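Long-range contacts in putative trimethylamine methyltransferase (Rhizobium meliloti, PDB 4YYC), which probably transfers methyl groups, acting as a methyltransferase of the trimethylamine methyltransferase type: residues F354-S359 with A384-V389; V339-A344 with L378-L383. All coordinates share one frame; numbering follows the deposited sequence. Where two conformers were deposited one is given.

Contact 1: F354-S359 with A384-V389; sequences FRTGGS and AGTNFV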
# COMPACT_ATOMS: atom_id res chain seq x y z
N PHE A 354 -0.92 20.22 1.59
CA PHE A 354 -0.81 19.40 0.39
C PHE A 354 -2.05 18.49 0.25
O PHE A 354 -2.50 17.89 1.22
CB PHE A 354 0.48 18.55 0.52
CG PHE A 354 0.70 17.65 -0.63
CD1 PHE A 354 0.85 18.14 -1.89
CD2 PHE A 354 0.78 16.29 -0.42
CE1 PHE A 354 1.06 17.29 -2.98
CE2 PHE A 354 0.97 15.42 -1.48
CZ PHE A 354 1.14 15.93 -2.77
N ARG A 355 -2.54 18.39 -0.98
CA ARG A 355 -3.63 17.50 -1.36
C ARG A 355 -3.18 16.65 -2.53
O ARG A 355 -2.60 17.15 -3.48
CB ARG A 355 -4.88 18.30 -1.80
CG ARG A 355 -6.00 17.49 -2.47
CD ARG A 355 -5.91 17.55 -3.98
NE ARG A 355 -6.60 16.45 -4.63
CZ ARG A 355 -7.17 16.51 -5.82
NH1 ARG A 355 -7.31 17.64 -6.50
NH2 ARG A 355 -7.67 15.40 -6.34
N THR A 356 -3.41 15.35 -2.44
CA THR A 356 -3.17 14.40 -3.53
C THR A 356 -3.84 13.08 -3.14
O THR A 356 -4.42 12.94 -2.09
CB THR A 356 -1.66 14.13 -3.85
OG1 THR A 356 -1.54 13.55 -5.17
CG2 THR A 356 -1.02 13.18 -2.85
N GLY A 357 -3.78 12.13 -4.05
CA GLY A 357 -4.12 10.74 -3.72
C GLY A 357 -5.56 10.44 -3.47
O GLY A 357 -6.46 11.03 -4.10
N GLY A 358 -5.79 9.57 -2.52
CA GLY A 358 -7.11 9.02 -2.29
C GLY A 358 -7.19 7.56 -2.69
O GLY A 358 -6.18 6.89 -2.85
N SER A 359 -8.40 7.01 -2.67
CA SER A 359 -8.67 5.61 -3.02
C SER A 359 -9.06 5.54 -4.50
O SER A 359 -10.25 5.38 -4.86
CB SER A 359 -9.73 5.03 -2.09
OG SER A 359 -9.26 5.01 -0.73
N ALA A 384 3.05 9.76 2.38
CA ALA A 384 3.54 11.07 1.87
C ALA A 384 3.21 12.20 2.81
O ALA A 384 3.73 13.31 2.62
CB ALA A 384 2.92 11.35 0.50
N GLY A 385 2.34 11.99 3.81
CA GLY A 385 1.94 13.09 4.71
C GLY A 385 0.93 14.01 4.07
O GLY A 385 1.01 15.22 4.21
N THR A 386 -0.03 13.45 3.36
CA THR A 386 -1.00 14.29 2.65
C THR A 386 -1.92 14.97 3.68
O THR A 386 -2.48 14.32 4.55
CB THR A 386 -1.80 13.45 1.62
OG1 THR A 386 -0.89 12.79 0.75
CG2 THR A 386 -2.73 14.30 0.78
N ASN A 387 -2.17 16.27 3.52
CA ASN A 387 -3.00 17.01 4.46
C ASN A 387 -4.48 16.92 4.14
O ASN A 387 -5.30 16.83 5.05
CB ASN A 387 -2.59 18.49 4.50
CG ASN A 387 -1.18 18.69 5.01
OD1 ASN A 387 -0.35 19.26 4.31
ND2 ASN A 387 -0.91 18.25 6.22
N PHE A 388 -4.86 16.94 2.87
CA PHE A 388 -6.25 16.92 2.48
C PHE A 388 -6.40 15.89 1.38
O PHE A 388 -5.70 15.97 0.37
CB PHE A 388 -6.72 18.30 2.01
CG PHE A 388 -8.10 18.30 1.49
CD1 PHE A 388 -9.14 17.86 2.29
CD2 PHE A 388 -8.38 18.72 0.18
CE1 PHE A 388 -10.43 17.84 1.82
CE2 PHE A 388 -9.69 18.67 -0.31
CZ PHE A 388 -10.71 18.23 0.52
N VAL A 389 -7.25 14.92 1.62
CA VAL A 389 -7.43 13.83 0.71
C VAL A 389 -8.83 13.88 0.13
O VAL A 389 -9.81 13.33 0.70
CB VAL A 389 -7.17 12.47 1.40
CG1 VAL A 389 -7.18 11.35 0.38
CG2 VAL A 389 -5.88 12.47 2.20
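The carbonyl oxygen F354 O is gripped by two successive backbone donors: N387 N at 2.8 Å and F388 N at 3.0 Å. Both approach somewhat tilted from the carbonyl plane; two consecutive amides thus share one acceptor. The same residue pair is closed from the other end by the side chain of N387, whose OD1 receives F354 N at 2.9 Å. This bond is fairly straight (158° at the hydrogen) and falls in the plane of the amide carbonyl, on a lone pair. CG of N387 stands anti to its own carbonyl carbon (chi1 -64°), and chi2 (122°) turns OD1 to F354 N; ND2 bonds to the carbonyls of G132 and A134, which fixes the rotation of the group.

Beyond these bonds no further hydrogen bond crosses between the segments. The methyl T386 CG2 rests 3.5 Å from T356 N, a buried amide for which the model offers no partner. T386 OG1 bonds to T381 O and lies 3.6 Å from T356 CG2. F388 O, also buried without a conventional donor, receives a CA-H...O approach from R355 CA at 3.1 Å. Beside it R355 CG meets the ring atom F388 CD2 at 3.8 Å, while the ring itself meets W119 steeply. The guanidinium continues away to an unidentified ligand, probably from the crystallisation liquor, which R355 NH2 hydrogen-bonds. Farther along, V389 CG1 packs 3.5 Å from G358 CA, whose backbone angles by themselves call for glycine.

Helix 368-383 links the segments and ends in a Schellman motif at G385. Strand 354-355 pairs in parallel with 313-322, and the order strand 354-355, helix 368-383, strand 388-389 is consistent with a beta-alpha step of the TIM barrel known in this family.

Contact 2: V339-A344 with L378-L383; sequences VSYGAA and LNMTLL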
# COMPACT_ATOMS: atom_id res chain seq x y z
N VAL A 339 5.42 10.49 -8.34
CA VAL A 339 5.04 11.91 -8.52
C VAL A 339 4.45 12.47 -7.21
O VAL A 339 4.85 13.52 -6.73
CB VAL A 339 3.99 12.09 -9.64
CG1 VAL A 339 3.33 13.49 -9.63
CG2 VAL A 339 4.61 11.81 -11.01
N SER A 340 3.50 11.76 -6.62
CA SER A 340 2.84 12.29 -5.45
C SER A 340 3.71 12.34 -4.22
O SER A 340 3.64 13.31 -3.42
CB SER A 340 1.54 11.58 -5.16
OG SER A 340 0.62 11.88 -6.18
N TYR A 341 4.58 11.35 -4.03
CA TYR A 341 5.54 11.43 -2.92
C TYR A 341 6.43 12.65 -3.09
O TYR A 341 6.71 13.37 -2.14
CB TYR A 341 6.44 10.19 -2.84
CG TYR A 341 5.87 8.95 -2.17
CD1 TYR A 341 5.39 8.98 -0.86
CD2 TYR A 341 5.82 7.73 -2.84
CE1 TYR A 341 4.94 7.83 -0.23
CE2 TYR A 341 5.32 6.59 -2.22
CZ TYR A 341 4.90 6.65 -0.93
OH TYR A 341 4.40 5.55 -0.29
N GLY A 342 6.92 12.86 -4.30
CA GLY A 342 7.79 13.96 -4.61
C GLY A 342 7.08 15.30 -4.47
O GLY A 342 7.63 16.29 -3.93
N ALA A 343 5.85 15.35 -4.93
CA ALA A 343 5.09 16.60 -4.88
C ALA A 343 4.86 17.01 -3.41
O ALA A 343 4.90 18.19 -3.04
CB ALA A 343 3.77 16.46 -5.63
N ALA A 344 4.61 16.04 -2.55
CA ALA A 344 4.47 16.33 -1.12
C ALA A 344 5.72 16.98 -0.52
O ALA A 344 5.63 17.93 0.27
CB ALA A 344 4.14 15.07 -0.35
N LEU A 378 -3.78 4.88 -1.74
CA LEU A 378 -4.06 5.30 -0.37
C LEU A 378 -2.87 5.14 0.58
O LEU A 378 -2.60 6.00 1.44
CB LEU A 378 -5.29 4.57 0.17
CG LEU A 378 -5.75 5.00 1.57
CD1 LEU A 378 -6.27 6.43 1.48
CD2 LEU A 378 -6.85 4.03 2.01
N ASN A 379 -2.12 4.07 0.43
CA ASN A 379 -0.93 3.90 1.26
C ASN A 379 0.10 5.02 0.98
O ASN A 379 0.67 5.56 1.90
CB ASN A 379 -0.34 2.48 1.13
CG ASN A 379 -1.15 1.43 1.90
OD1 ASN A 379 -1.34 1.52 3.14
ND2 ASN A 379 -1.62 0.42 1.19
N MSE A 380 0.29 5.38 -0.27
CA MSE A 380 1.16 6.52 -0.62
C MSE A 380 0.60 7.78 -0.01
O MSE A 380 1.32 8.60 0.55
CB MSE A 380 1.32 6.63 -2.14
CG MSE A 380 1.99 7.89 -2.64
SE MSE A 380 0.86 9.47 -2.65
CE MSE A 380 -0.35 8.90 -4.07
N THR A 381 -0.73 7.91 -0.02
CA THR A 381 -1.35 9.16 0.42
C THR A 381 -1.00 9.41 1.88
O THR A 381 -0.61 10.50 2.29
CB THR A 381 -2.88 9.09 0.24
OG1 THR A 381 -3.19 8.91 -1.15
CG2 THR A 381 -3.57 10.31 0.74
N LEU A 382 -1.08 8.34 2.68
CA LEU A 382 -0.77 8.50 4.11
C LEU A 382 0.73 8.69 4.31
O LEU A 382 1.17 9.57 5.08
CB LEU A 382 -1.20 7.27 4.88
CG LEU A 382 -0.90 7.33 6.40
CD1 LEU A 382 -1.80 8.35 7.04
CD2 LEU A 382 -1.05 5.98 7.05
N LEU A 383 1.54 7.87 3.66
CA LEU A 383 2.98 7.90 3.93
C LEU A 383 3.65 9.15 3.40
O LEU A 383 4.66 9.60 3.96
CB LEU A 383 3.65 6.64 3.36
CG LEU A 383 3.19 5.33 4.00
CD1 LEU A 383 3.96 4.21 3.37
CD2 LEU A 383 3.40 5.33 5.48
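Selenomethionine M380 lays its side chain over one face of the Y341 ring, a Met-aromatic contact between two neighbouring helices of what is probably a TIM-barrel wall. The evidence lies in the position of M380 CG, 3.6 Å from the ring centroid and only 11° off the normal, a CH-pi contact over the centre. Beyond it SE stands 4.9 Å from that centroid, in oblique approach. The M380 chain leaves with CG anti to the backbone N (chi1 170°); the bend at chi2 brings SE to 3.3 Å from S340 CB, and the one at chi3 brings CE tight against the same atom. At the ring edge, in its plane, L383 CB lies 4.0 Å from Y341 CE1, while Y341 OH lies 3.4 Å from M380 CA.

The backbones behind these side chains are nearly parallel: the axes of the two short segments approach to 9.6 Å at 14°, and no hydrogen bond joins them. Y51 meets the Y341 ring edge-to-face. Outward lies the second subunit, whose L383 packs on both Y341 and L383. Within the chain, L383 also brings its branch atom CD1 to 3.9 Å from Y341 OH.

How the contacts relate
From the N terminus the order is 339-344, 354-359, 378-383, 384-389, so the two loops cross: contact 2 closes 33 intervening residues, contact 1 closes 24, and the segments alternate. Contact 2 joins helix 334-350 to helix 368-383, whereas contact 1 joins the strand that follows the first helix to the strand that follows the second. Their centres lie about 7 Å apart and they touch directly. T356 OG1 and S340 OG are 2.9 Å apart, a probable hydrogen bond, F354 CE2 packs 3.4 Å from A344 CB, and G357 CA lies 3.3 Å from T381 OG1. The two successive helix-strand units are thereby tied at their helices (contact 2) and at the segments that follow them (contact 1).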